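Local coordinates for protein hydroquinone dioxygenase large subunit (Pseudomonas sp., PDB 4ZXA) that forms the large, cupin-type subunit of a two-subunit, metal-dependent hydroquinone 1,2-dioxygenase, which uses dioxygen to open the aromatic ring of hydroquinone, at residues 74-79 with 230-235; 239-244 with 314-319; 141-146 with 163-168; 259-264 with 294-299. All coordinates share one frame; numbering follows the deposited sequence.

Contact 1. Residues 74-79 with 230-235; sequences VAWGFF and WNPSVT. With H8N (4-hydroxybenzonitrile), chain J.
The indole of W76 meets the 230-235 segment with its rim: the backbone oxygen of W230 and the side-chain oxygen of N231 both lie at its edge, near the ring plane, while CD of P232 approaches obliquely. W76 NE1 stands 3.0 Å from N231 OD1. CG of N231 lies anti to its backbone N (chi1 -161°), which brings the amide to the indole N-H. The indole and amide planes are nearly coplanar, 11° apart, yet the bond is weak, because it is bent to 134° at the hydrogen. Farther round the rim, W76 CZ2 comes to 3.2 Å from W230 O, an oxygen that accepts a hydrogen bond from NE of R72.

4-Hydroxybenzonitrile is bound beside this junction. W76 CZ2 lies 3.8 Å from CAE of the ligand ring, and P232 CG reaches the same carbon at 3.5 Å. W230 approaches the phenolic end, its CE3 lying 3.6 Å from OAB; the indole N-H of W230 is engaged with the backbone oxygen of E249, and the ligand hydroxyl is hydrogen-bonded to E248. At the opposite end of the ligand, F79 turns its ring edge to the nitrile, with CE2 3.7 Å from NAA.

Backbone turns bring W76 and F79 to the same ligand. Helix 63-75 ends in a Schellman motif at G77, and a type I' turn follows, closed by a bond of 3.1 Å from F79 N to W76 O. The result is an aromatic-lined pocket, assembled from a helix end and a distant loop, for a phenol that probably mimics the substrate.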
# COMPACT_ATOMS: atom_id res chain seq x y z
N VAL E 74 -9.68 11.53 12.47
CA VAL E 74 -9.74 12.62 13.44
C VAL E 74 -10.56 13.77 12.90
O VAL E 74 -11.37 14.36 13.62
CB VAL E 74 -8.35 13.12 13.85
CG1 VAL E 74 -8.44 14.55 14.35
CG2 VAL E 74 -7.76 12.21 14.90
N ALA E 75 -10.34 14.09 11.62
CA ALA E 75 -11.00 15.23 11.00
C ALA E 75 -12.49 14.96 10.84
O ALA E 75 -13.30 15.88 10.88
CB ALA E 75 -10.36 15.55 9.65
N TRP E 76 -12.84 13.68 10.66
CA TRP E 76 -14.23 13.29 10.41
C TRP E 76 -14.97 12.96 11.69
O TRP E 76 -16.15 12.63 11.66
CB TRP E 76 -14.29 12.08 9.47
CG TRP E 76 -13.65 12.27 8.14
CD1 TRP E 76 -13.25 13.46 7.59
CD2 TRP E 76 -13.31 11.25 7.20
NE1 TRP E 76 -12.69 13.23 6.36
CE2 TRP E 76 -12.71 11.89 6.09
CE3 TRP E 76 -13.44 9.86 7.18
CZ2 TRP E 76 -12.26 11.18 4.98
CZ3 TRP E 76 -12.99 9.16 6.08
CH2 TRP E 76 -12.41 9.82 5.00
N GLY E 77 -14.29 13.02 12.83
CA GLY E 77 -14.92 12.66 14.09
C GLY E 77 -15.33 11.21 14.08
O GLY E 77 -16.34 10.83 14.67
N PHE E 78 -14.52 10.39 13.41
CA PHE E 78 -14.75 8.95 13.29
C PHE E 78 -15.88 8.58 12.35
O PHE E 78 -16.26 7.41 12.25
CB PHE E 78 -14.87 8.29 14.68
CG PHE E 78 -13.64 8.47 15.52
CD1 PHE E 78 -12.50 7.70 15.27
CD2 PHE E 78 -13.59 9.44 16.51
CE1 PHE E 78 -11.33 7.87 16.02
CE2 PHE E 78 -12.44 9.62 17.26
CZ PHE E 78 -11.30 8.83 17.02
N PHE E 79 -16.40 9.57 11.63
CA PHE E 79 -17.27 9.32 10.51
C PHE E 79 -18.49 8.49 10.93
O PHE E 79 -19.07 8.72 11.99
CB PHE E 79 -16.48 8.60 9.41
CG PHE E 79 -16.97 8.87 8.01
CD1 PHE E 79 -17.79 9.95 7.75
CD2 PHE E 79 -16.62 8.03 6.97
CE1 PHE E 79 -18.25 10.20 6.45
CE2 PHE E 79 -17.08 8.27 5.67
CZ PHE E 79 -17.89 9.36 5.41
N TRP E 230 -9.81 14.31 -0.00
CA TRP E 230 -10.72 13.39 0.66
C TRP E 230 -11.25 13.95 1.97
O TRP E 230 -11.04 13.38 3.06
CB TRP E 230 -10.04 12.05 0.85
CG TRP E 230 -9.45 11.53 -0.44
CD1 TRP E 230 -8.15 11.64 -0.84
CD2 TRP E 230 -10.14 10.83 -1.47
NE1 TRP E 230 -7.99 11.03 -2.06
CE2 TRP E 230 -9.19 10.53 -2.48
CE3 TRP E 230 -11.46 10.42 -1.66
CZ2 TRP E 230 -9.53 9.83 -3.64
CZ3 TRP E 230 -11.80 9.73 -2.80
CH2 TRP E 230 -10.84 9.44 -3.78
N ASN E 231 -11.93 15.09 1.87
CA ASN E 231 -12.50 15.75 3.03
C ASN E 231 -13.82 16.46 2.76
O ASN E 231 -13.85 17.67 2.56
CB ASN E 231 -11.49 16.70 3.66
CG ASN E 231 -11.84 17.04 5.09
OD1 ASN E 231 -12.11 16.16 5.90
ND2 ASN E 231 -11.87 18.33 5.40
N PRO E 232 -14.92 15.70 2.77
CA PRO E 232 -16.25 16.28 2.55
C PRO E 232 -16.46 17.46 3.50
O PRO E 232 -16.31 17.29 4.72
CB PRO E 232 -17.20 15.13 2.89
CG PRO E 232 -16.37 13.87 2.64
CD PRO E 232 -14.97 14.26 3.07
N SER E 233 -16.79 18.62 2.95
CA SER E 233 -16.99 19.83 3.73
C SER E 233 -18.30 20.51 3.28
O SER E 233 -18.56 20.62 2.08
CB SER E 233 -15.79 20.76 3.55
OG SER E 233 -15.88 21.89 4.40
N VAL E 234 -19.11 20.96 4.24
CA VAL E 234 -20.47 21.42 3.94
C VAL E 234 -20.50 22.75 3.18
O VAL E 234 -19.90 23.73 3.62
CB VAL E 234 -21.31 21.59 5.23
CG1 VAL E 234 -22.64 22.22 4.91
CG2 VAL E 234 -21.51 20.27 5.93
N THR E 235 -21.20 22.79 2.04
CA THR E 235 -21.34 24.01 1.27
C THR E 235 -22.79 24.48 1.11
O THR E 235 -23.02 25.55 0.57
CB THR E 235 -20.69 23.93 -0.14
OG1 THR E 235 -21.17 22.78 -0.84
CG2 THR E 235 -19.16 23.87 -0.04
NAA H8N J . -17.25 6.97 2.25
CAC H8N J . -16.67 7.90 1.94
CAI H8N J . -15.93 9.11 1.49
CAF H8N J . -16.00 9.47 0.14
CAD H8N J . -15.32 10.59 -0.32
CAH H8N J . -14.59 11.33 0.60
OAB H8N J . -13.90 12.43 0.16
CAE H8N J . -14.51 10.98 1.94
CAG H8N J . -15.20 9.86 2.39

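Contact 2. Residues 239-244 with 314-319; sequences KASLFC and MVWENA
S241 OG is gripped by two N-H donors: W316 NE1, across the strand pair, and NE2 of Q151 on the small subunit. The bond from W316 is 2.7 Å long and nearly straight at 169°, and OG lies in the indole plane, which limits how far the ring can turn. The setting is an antiparallel strand pair of the cupin sheet, 241-249 with 310-318, the two short segments running at 156° to each other. L242 and E317 form a hydrogen-bonded pair, with L242 N 2.9 Å from E317 O and a reciprocal bond from E317 N to L242 O. Beyond the strand ends, A319 N adds a bond of 2.8 Å to A240 O.

S241, F243, W316 and N318 share one face of the sheet. There F243 directs its edge at the face of W316 in an offset edge-to-face pair, planes at 88°, with F243 CE1 3.4 Å from W316 CD1. M314 makes a Met-aromatic contact with the same phenylalanine, its SD 4.2 Å from the ring centroid in an oblique position. The bends at chi2 and chi3 of M314 carry its methyl to F243 CD2. The small subunit packs over part of this face, with its G56 on W316. N318 OD1 is bonded to T320 OG1, while its ND2 donates to N58 of the small subunit.

L242, C244, V315 and E317 point to the other face, where C244 SG lies against the end of E317, 3.7 Å from its CD.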
# COMPACT_ATOMS: atom_id res chain seq x y z
N LYS E 239 -31.99 21.83 5.89
CA LYS E 239 -32.36 21.00 7.04
C LYS E 239 -31.35 19.86 7.23
O LYS E 239 -30.15 20.13 7.37
CB LYS E 239 -33.79 20.48 6.88
CG LYS E 239 -34.84 21.59 6.89
CD LYS E 239 -36.23 21.09 7.26
CE LYS E 239 -37.26 22.21 7.08
NZ LYS E 239 -38.62 21.90 7.63
N ALA E 240 -31.81 18.61 7.23
CA ALA E 240 -30.90 17.49 7.46
C ALA E 240 -30.02 17.19 6.24
O ALA E 240 -29.00 16.50 6.35
CB ALA E 240 -31.67 16.23 7.89
N SER E 241 -30.42 17.69 5.07
CA SER E 241 -29.69 17.48 3.82
C SER E 241 -28.47 18.40 3.74
O SER E 241 -28.60 19.63 3.81
CB SER E 241 -30.62 17.76 2.64
OG SER E 241 -29.89 17.76 1.43
N LEU E 242 -27.29 17.80 3.61
CA LEU E 242 -26.05 18.57 3.50
C LEU E 242 -25.29 18.26 2.20
O LEU E 242 -25.03 17.10 1.86
CB LEU E 242 -25.13 18.31 4.69
CG LEU E 242 -25.67 18.34 6.11
CD1 LEU E 242 -24.60 17.87 7.10
CD2 LEU E 242 -26.19 19.71 6.49
N PHE E 243 -24.96 19.32 1.47
CA PHE E 243 -24.03 19.17 0.36
C PHE E 243 -22.59 19.29 0.90
O PHE E 243 -22.23 20.32 1.46
CB PHE E 243 -24.32 20.21 -0.73
CG PHE E 243 -25.29 19.73 -1.77
CD1 PHE E 243 -26.02 18.56 -1.58
CD2 PHE E 243 -25.46 20.43 -2.96
CE1 PHE E 243 -26.91 18.10 -2.55
CE2 PHE E 243 -26.35 19.97 -3.93
CZ PHE E 243 -27.07 18.82 -3.73
N CYS E 244 -21.80 18.24 0.74
CA CYS E 244 -20.44 18.23 1.30
C CYS E 244 -19.39 17.90 0.25
O CYS E 244 -18.82 16.81 0.26
CB CYS E 244 -20.33 17.20 2.42
SG CYS E 244 -21.74 17.18 3.57
N MET E 314 -19.07 15.69 -5.24
CA MET E 314 -20.08 16.11 -4.29
C MET E 314 -20.56 14.92 -3.47
O MET E 314 -21.12 13.97 -4.04
CB MET E 314 -21.25 16.77 -5.01
CG MET E 314 -22.43 17.02 -4.09
SD MET E 314 -22.10 18.36 -2.94
CE MET E 314 -22.17 19.79 -4.01
N VAL E 315 -20.33 14.96 -2.16
CA VAL E 315 -20.89 13.96 -1.24
C VAL E 315 -22.14 14.53 -0.59
O VAL E 315 -22.11 15.58 0.08
CB VAL E 315 -19.87 13.53 -0.14
CG1 VAL E 315 -20.48 12.43 0.74
CG2 VAL E 315 -18.56 13.06 -0.77
N TRP E 316 -23.27 13.87 -0.80
CA TRP E 316 -24.53 14.38 -0.30
C TRP E 316 -24.93 13.61 0.97
O TRP E 316 -25.27 12.43 0.93
CB TRP E 316 -25.60 14.27 -1.38
CG TRP E 316 -26.98 14.66 -0.95
CD1 TRP E 316 -27.34 15.69 -0.13
CD2 TRP E 316 -28.19 14.00 -1.33
NE1 TRP E 316 -28.72 15.72 0.02
CE2 TRP E 316 -29.26 14.69 -0.71
CE3 TRP E 316 -28.48 12.89 -2.13
CZ2 TRP E 316 -30.58 14.30 -0.88
CZ3 TRP E 316 -29.80 12.50 -2.29
CH2 TRP E 316 -30.84 13.21 -1.66
N GLU E 317 -24.88 14.29 2.11
CA GLU E 317 -25.08 13.62 3.38
C GLU E 317 -26.46 13.91 3.96
O GLU E 317 -27.10 14.91 3.60
CB GLU E 317 -24.00 14.03 4.37
CG GLU E 317 -22.63 13.43 4.07
CD GLU E 317 -21.58 13.82 5.10
OE1 GLU E 317 -21.97 14.41 6.13
OE2 GLU E 317 -20.38 13.55 4.87
N ASN E 318 -26.87 13.04 4.87
CA ASN E 318 -28.14 13.17 5.55
C ASN E 318 -27.91 13.09 7.06
O ASN E 318 -27.64 12.03 7.60
CB ASN E 318 -29.09 12.05 5.11
CG ASN E 318 -30.46 12.14 5.78
OD1 ASN E 318 -30.69 13.00 6.63
ND2 ASN E 318 -31.37 11.26 5.40
N ALA E 319 -28.02 14.23 7.73
CA ALA E 319 -27.63 14.34 9.13
C ALA E 319 -28.77 14.02 10.12
O ALA E 319 -28.74 14.47 11.27
CB ALA E 319 -27.07 15.73 9.39

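Contact 3. Residues 141-146 with 163-168; sequences FDPFAA and ECIERF
D142 and R167 form a salt bridge in which both carboxylate oxygens face the guanidinium. With an Asx turn at D142, it joins the loop after helix 122-136 to the end of helix 162-165, within the N-terminal family region. R167 NH1 reaches D142 OD1 at 3.1 Å along a nearly straight path, 170° at the hydrogen, on the syn side but tilted out of the carboxylate plane; R167 NH2 makes a weak second bond of 3.3 Å to D142 OD2. The planes of the two groups are 36° apart, which leaves the pairing twisted. In the Asx turn, F144 N donates to D142 OD1 at 2.9 Å, from the opposite face of the carboxylate to NH1. Two donors thus grip one oxygen.

In the next shell, R167 NH1 makes a weak bond of 2.7 Å to C164 O and lies 3.3 Å from F144 CB. D227 supplies a second charge, pairing with NE of R167. With CG anti to the backbone N (chi1 167°), the D142 carboxylate also rests on C164, whose SG is 3.6 Å from D142 CG. An alanine at D142 would probably leave R167 with D227 as a remaining charge partner and F144 N without its Asx acceptor, the turn less firmly set.

Outermost, the type I turn from D142 to A145 carries P143 against the helix, where P143 CG touches I165 CG2 at 3.9 Å.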
# COMPACT_ATOMS: atom_id res chain seq x y z
N PHE E 141 5.83 16.74 6.25
CA PHE E 141 4.74 15.87 5.80
C PHE E 141 3.35 16.39 6.19
O PHE E 141 3.07 16.61 7.37
CB PHE E 141 4.96 14.45 6.35
CG PHE E 141 3.92 13.45 5.91
CD1 PHE E 141 3.94 12.93 4.62
CD2 PHE E 141 2.94 13.00 6.79
CE1 PHE E 141 2.99 11.99 4.20
CE2 PHE E 141 1.99 12.07 6.38
CZ PHE E 141 2.02 11.57 5.07
N ASP E 142 2.49 16.55 5.20
CA ASP E 142 1.12 16.99 5.41
C ASP E 142 0.17 15.85 5.07
O ASP E 142 -0.09 15.58 3.90
CB ASP E 142 0.84 18.22 4.54
CG ASP E 142 -0.64 18.56 4.44
OD1 ASP E 142 -1.46 18.09 5.26
OD2 ASP E 142 -0.99 19.33 3.53
N PRO E 143 -0.38 15.19 6.10
CA PRO E 143 -1.27 14.02 6.01
C PRO E 143 -2.58 14.29 5.25
O PRO E 143 -3.29 13.33 4.91
CB PRO E 143 -1.61 13.71 7.48
CG PRO E 143 -0.66 14.50 8.29
CD PRO E 143 -0.27 15.69 7.48
N PHE E 144 -2.88 15.55 4.99
CA PHE E 144 -4.12 15.92 4.31
C PHE E 144 -3.95 16.15 2.80
O PHE E 144 -4.90 16.47 2.10
CB PHE E 144 -4.67 17.19 4.94
CG PHE E 144 -5.96 16.99 5.68
CD1 PHE E 144 -6.16 17.60 6.91
CD2 PHE E 144 -6.98 16.24 5.13
CE1 PHE E 144 -7.34 17.43 7.58
CE2 PHE E 144 -8.18 16.08 5.80
CZ PHE E 144 -8.35 16.67 7.02
N ALA E 145 -2.73 15.97 2.31
CA ALA E 145 -2.42 16.28 0.92
C ALA E 145 -2.06 15.03 0.14
O ALA E 145 -1.71 14.00 0.72
CB ALA E 145 -1.29 17.28 0.85
N ALA E 146 -2.17 15.12 -1.19
CA ALA E 146 -1.73 14.04 -2.07
C ALA E 146 -0.22 13.97 -2.07
O ALA E 146 0.46 14.94 -1.72
CB ALA E 146 -2.24 14.25 -3.47
N GLU E 163 0.07 23.31 11.63
CA GLU E 163 -0.76 24.03 10.68
C GLU E 163 -1.50 23.08 9.75
O GLU E 163 -2.59 23.41 9.27
CB GLU E 163 0.06 25.06 9.89
CG GLU E 163 0.67 26.18 10.76
CD GLU E 163 -0.36 26.86 11.67
OE1 GLU E 163 -0.36 26.57 12.90
OE2 GLU E 163 -1.16 27.70 11.16
N CYS E 164 -0.94 21.90 9.50
CA CYS E 164 -1.60 20.97 8.60
C CYS E 164 -2.55 20.03 9.31
O CYS E 164 -3.56 19.63 8.74
CB CYS E 164 -0.59 20.17 7.78
SG CYS E 164 0.32 21.21 6.66
N ILE E 165 -2.24 19.68 10.56
CA ILE E 165 -3.10 18.75 11.28
C ILE E 165 -4.17 19.43 12.13
O ILE E 165 -5.15 18.80 12.50
CB ILE E 165 -2.29 17.76 12.12
CG1 ILE E 165 -1.45 18.50 13.15
CG2 ILE E 165 -1.39 16.91 11.21
CD1 ILE E 165 -0.96 17.60 14.26
N GLU E 166 -3.99 20.71 12.45
CA GLU E 166 -5.03 21.43 13.20
C GLU E 166 -5.66 22.51 12.34
O GLU E 166 -5.55 23.70 12.63
CB GLU E 166 -4.48 22.09 14.46
CG GLU E 166 -3.69 21.21 15.40
CD GLU E 166 -3.20 21.99 16.61
OE1 GLU E 166 -1.99 21.99 16.88
OE2 GLU E 166 -4.04 22.62 17.27
N ARG E 167 -6.32 22.11 11.26
CA ARG E 167 -6.98 23.09 10.44
C ARG E 167 -8.28 23.53 11.12
O ARG E 167 -9.18 22.73 11.34
CB ARG E 167 -7.19 22.56 9.02
CG ARG E 167 -5.99 22.86 8.07
CD ARG E 167 -5.66 21.68 7.18
NE ARG E 167 -4.84 22.04 6.02
CZ ARG E 167 -3.87 21.27 5.52
NH1 ARG E 167 -3.61 20.11 6.09
NH2 ARG E 167 -3.16 21.65 4.46
N PHE E 168 -8.33 24.80 11.51
CA PHE E 168 -9.53 25.36 12.13
C PHE E 168 -10.50 25.72 11.03
O PHE E 168 -10.13 26.37 10.04
CB PHE E 168 -9.17 26.60 12.94
CG PHE E 168 -10.34 27.25 13.62
CD1 PHE E 168 -11.15 28.15 12.94
CD2 PHE E 168 -10.61 26.98 14.95
CE1 PHE E 168 -12.22 28.75 13.56
CE2 PHE E 168 -11.68 27.59 15.58
CZ PHE E 168 -12.48 28.47 14.89

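Contact 4. Residues 259-264 with 294-299; sequences DRVEWF and VCAMPA. With CD (cadmium ion), chain I; H8N (4-hydroxybenzonitrile), chain J.
Strands 262-264 and 294-297 run antiparallel, their axes 4.6 Å apart at closest, with reciprocal backbone bonds joining E262 to M297 and F264 to C295. On the face bearing W263 and A296, a CH-pi contact sets A296 CB 3.6 Å from the centroid of the six-membered indole ring, almost on its normal. V294 comes to the edge of that ring, its CG1 4.0 Å from W263 CE3. An alanine at W263 would probably open a gap over A296 CB and beside V294, and would probably cost W316 one of its aromatic neighbours.

The other face bears E262, F264, C295 and M297. M297 CG packs 3.6 Å from F264 CE2, while F264 CZ lies 3.7 Å from CAF of the bound 4-hydroxybenzonitrile. E262 extends beyond CG to chelate the cadmium ion with OE1 at 2.4 Å and OE2 at 2.5 Å; H256, N258 and H303 complete the protein ligands. The nitrile nitrogen NAA takes a further place, 2.3 Å from the metal. Cadmium probably stands in for the iron of the working enzyme, and the nitrile shows that a coordination position can be taken by a group of the bound aromatic.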
# COMPACT_ATOMS: atom_id res chain seq x y z
N ASP E 259 -22.79 2.27 6.87
CA ASP E 259 -23.94 1.89 7.71
C ASP E 259 -25.20 2.69 7.40
O ASP E 259 -26.18 2.67 8.15
CB ASP E 259 -23.59 2.02 9.19
CG ASP E 259 -23.56 3.46 9.66
OD1 ASP E 259 -23.43 4.36 8.80
OD2 ASP E 259 -23.65 3.68 10.88
N ARG E 260 -25.15 3.42 6.29
CA ARG E 260 -26.30 4.14 5.74
C ARG E 260 -26.03 4.23 4.25
O ARG E 260 -24.92 4.00 3.82
CB ARG E 260 -26.39 5.54 6.34
CG ARG E 260 -25.12 6.37 6.21
CD ARG E 260 -25.06 7.49 7.25
NE ARG E 260 -25.04 6.90 8.59
CZ ARG E 260 -25.42 7.52 9.70
NH1 ARG E 260 -25.85 8.78 9.65
NH2 ARG E 260 -25.36 6.88 10.87
N VAL E 261 -27.04 4.56 3.45
CA VAL E 261 -26.83 4.78 2.03
C VAL E 261 -26.10 6.12 1.87
O VAL E 261 -26.42 7.10 2.56
CB VAL E 261 -28.18 4.82 1.27
CG1 VAL E 261 -27.98 5.32 -0.15
CG2 VAL E 261 -28.84 3.44 1.26
N GLU E 262 -25.12 6.17 0.97
CA GLU E 262 -24.45 7.43 0.62
C GLU E 262 -24.74 7.78 -0.82
O GLU E 262 -24.95 6.88 -1.64
CB GLU E 262 -22.95 7.31 0.78
CG GLU E 262 -22.49 7.11 2.19
CD GLU E 262 -21.09 6.54 2.27
OE1 GLU E 262 -20.64 5.97 1.24
OE2 GLU E 262 -20.46 6.66 3.33
N TRP E 263 -24.74 9.09 -1.13
CA TRP E 263 -24.88 9.55 -2.51
C TRP E 263 -23.66 10.33 -2.99
O TRP E 263 -23.19 11.26 -2.33
CB TRP E 263 -26.15 10.38 -2.68
CG TRP E 263 -27.41 9.58 -2.52
CD1 TRP E 263 -28.03 9.26 -1.34
CD2 TRP E 263 -28.21 8.99 -3.56
NE1 TRP E 263 -29.17 8.52 -1.58
CE2 TRP E 263 -29.30 8.34 -2.94
CE3 TRP E 263 -28.13 8.98 -4.95
CZ2 TRP E 263 -30.28 7.67 -3.67
CZ3 TRP E 263 -29.10 8.31 -5.67
CH2 TRP E 263 -30.16 7.67 -5.03
N PHE E 264 -23.14 9.93 -4.15
CA PHE E 264 -22.01 10.60 -4.78
C PHE E 264 -22.47 11.23 -6.11
O PHE E 264 -23.06 10.55 -6.95
CB PHE E 264 -20.90 9.59 -5.07
CG PHE E 264 -20.23 9.01 -3.84
CD1 PHE E 264 -20.37 9.61 -2.60
CD2 PHE E 264 -19.42 7.89 -3.94
CE1 PHE E 264 -19.74 9.07 -1.47
CE2 PHE E 264 -18.78 7.35 -2.82
CZ PHE E 264 -18.95 7.95 -1.58
N VAL E 294 -24.24 10.22 -11.01
CA VAL E 294 -24.92 10.14 -9.73
C VAL E 294 -25.01 8.68 -9.28
O VAL E 294 -25.50 7.82 -10.02
CB VAL E 294 -26.35 10.68 -9.81
CG1 VAL E 294 -27.05 10.48 -8.48
CG2 VAL E 294 -26.34 12.13 -10.20
N CYS E 295 -24.55 8.40 -8.08
CA CYS E 295 -24.50 7.03 -7.61
C CYS E 295 -24.86 6.95 -6.13
O CYS E 295 -24.45 7.79 -5.33
CB CYS E 295 -23.10 6.45 -7.85
SG CYS E 295 -22.90 4.70 -7.41
N ALA E 296 -25.66 5.94 -5.80
CA ALA E 296 -25.98 5.59 -4.42
C ALA E 296 -25.05 4.46 -3.98
O ALA E 296 -25.01 3.40 -4.60
CB ALA E 296 -27.45 5.18 -4.29
N MET E 297 -24.29 4.69 -2.92
CA MET E 297 -23.51 3.62 -2.32
C MET E 297 -24.31 2.98 -1.17
O MET E 297 -24.61 3.63 -0.17
CB MET E 297 -22.15 4.16 -1.85
CG MET E 297 -21.24 4.66 -2.99
SD MET E 297 -20.52 3.29 -3.93
CE MET E 297 -19.74 4.17 -5.31
N PRO E 298 -24.69 1.71 -1.33
CA PRO E 298 -25.60 1.05 -0.39
C PRO E 298 -25.04 0.90 1.02
O PRO E 298 -23.82 1.02 1.25
CB PRO E 298 -25.82 -0.34 -1.01
CG PRO E 298 -25.33 -0.23 -2.43
CD PRO E 298 -24.25 0.81 -2.41
N ALA E 299 -25.94 0.62 1.95
CA ALA E 299 -25.58 0.57 3.36
C ALA E 299 -24.85 -0.72 3.74
O ALA E 299 -24.38 -0.85 4.87
CB ALA E 299 -26.81 0.75 4.20
CD CD I . -18.71 5.15 2.43
NAA H8N J . -17.25 6.97 2.25
CAC H8N J . -16.67 7.90 1.94
CAI H8N J . -15.93 9.11 1.49
CAF H8N J . -16.00 9.47 0.14
CAD H8N J . -15.32 10.59 -0.32
CAH H8N J . -14.59 11.33 0.60
OAB H8N J . -13.90 12.43 0.16
CAE H8N J . -14.51 10.98 1.94
CAG H8N J . -15.20 9.86 2.39

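Contacts 1 and 4 meet at the same ligand from two sides: 74-79 with 230-235 lines its ring, its phenolic end and, through F79, its nitrile, while 259-264 brings the metal-binding carboxylate, and F79 CZ comes to 4.3 Å from E262 OE2. Contact 2 joins both. T235 N reaches F243 O at 2.7 Å, a probable hydrogen bond, and W316 N lies 3.0 Å from W263 O, probably another between neighbouring strands of one sheet; V315's side chain comes to about 4 Å from the ligand. Contact 3 is a second shell, its centre about 27 Å from contact 4's: F144 CZ packs 3.5 Å from A75 CB, and F144 CE2 lies 3.9 Å from CG of the pocket residue N231.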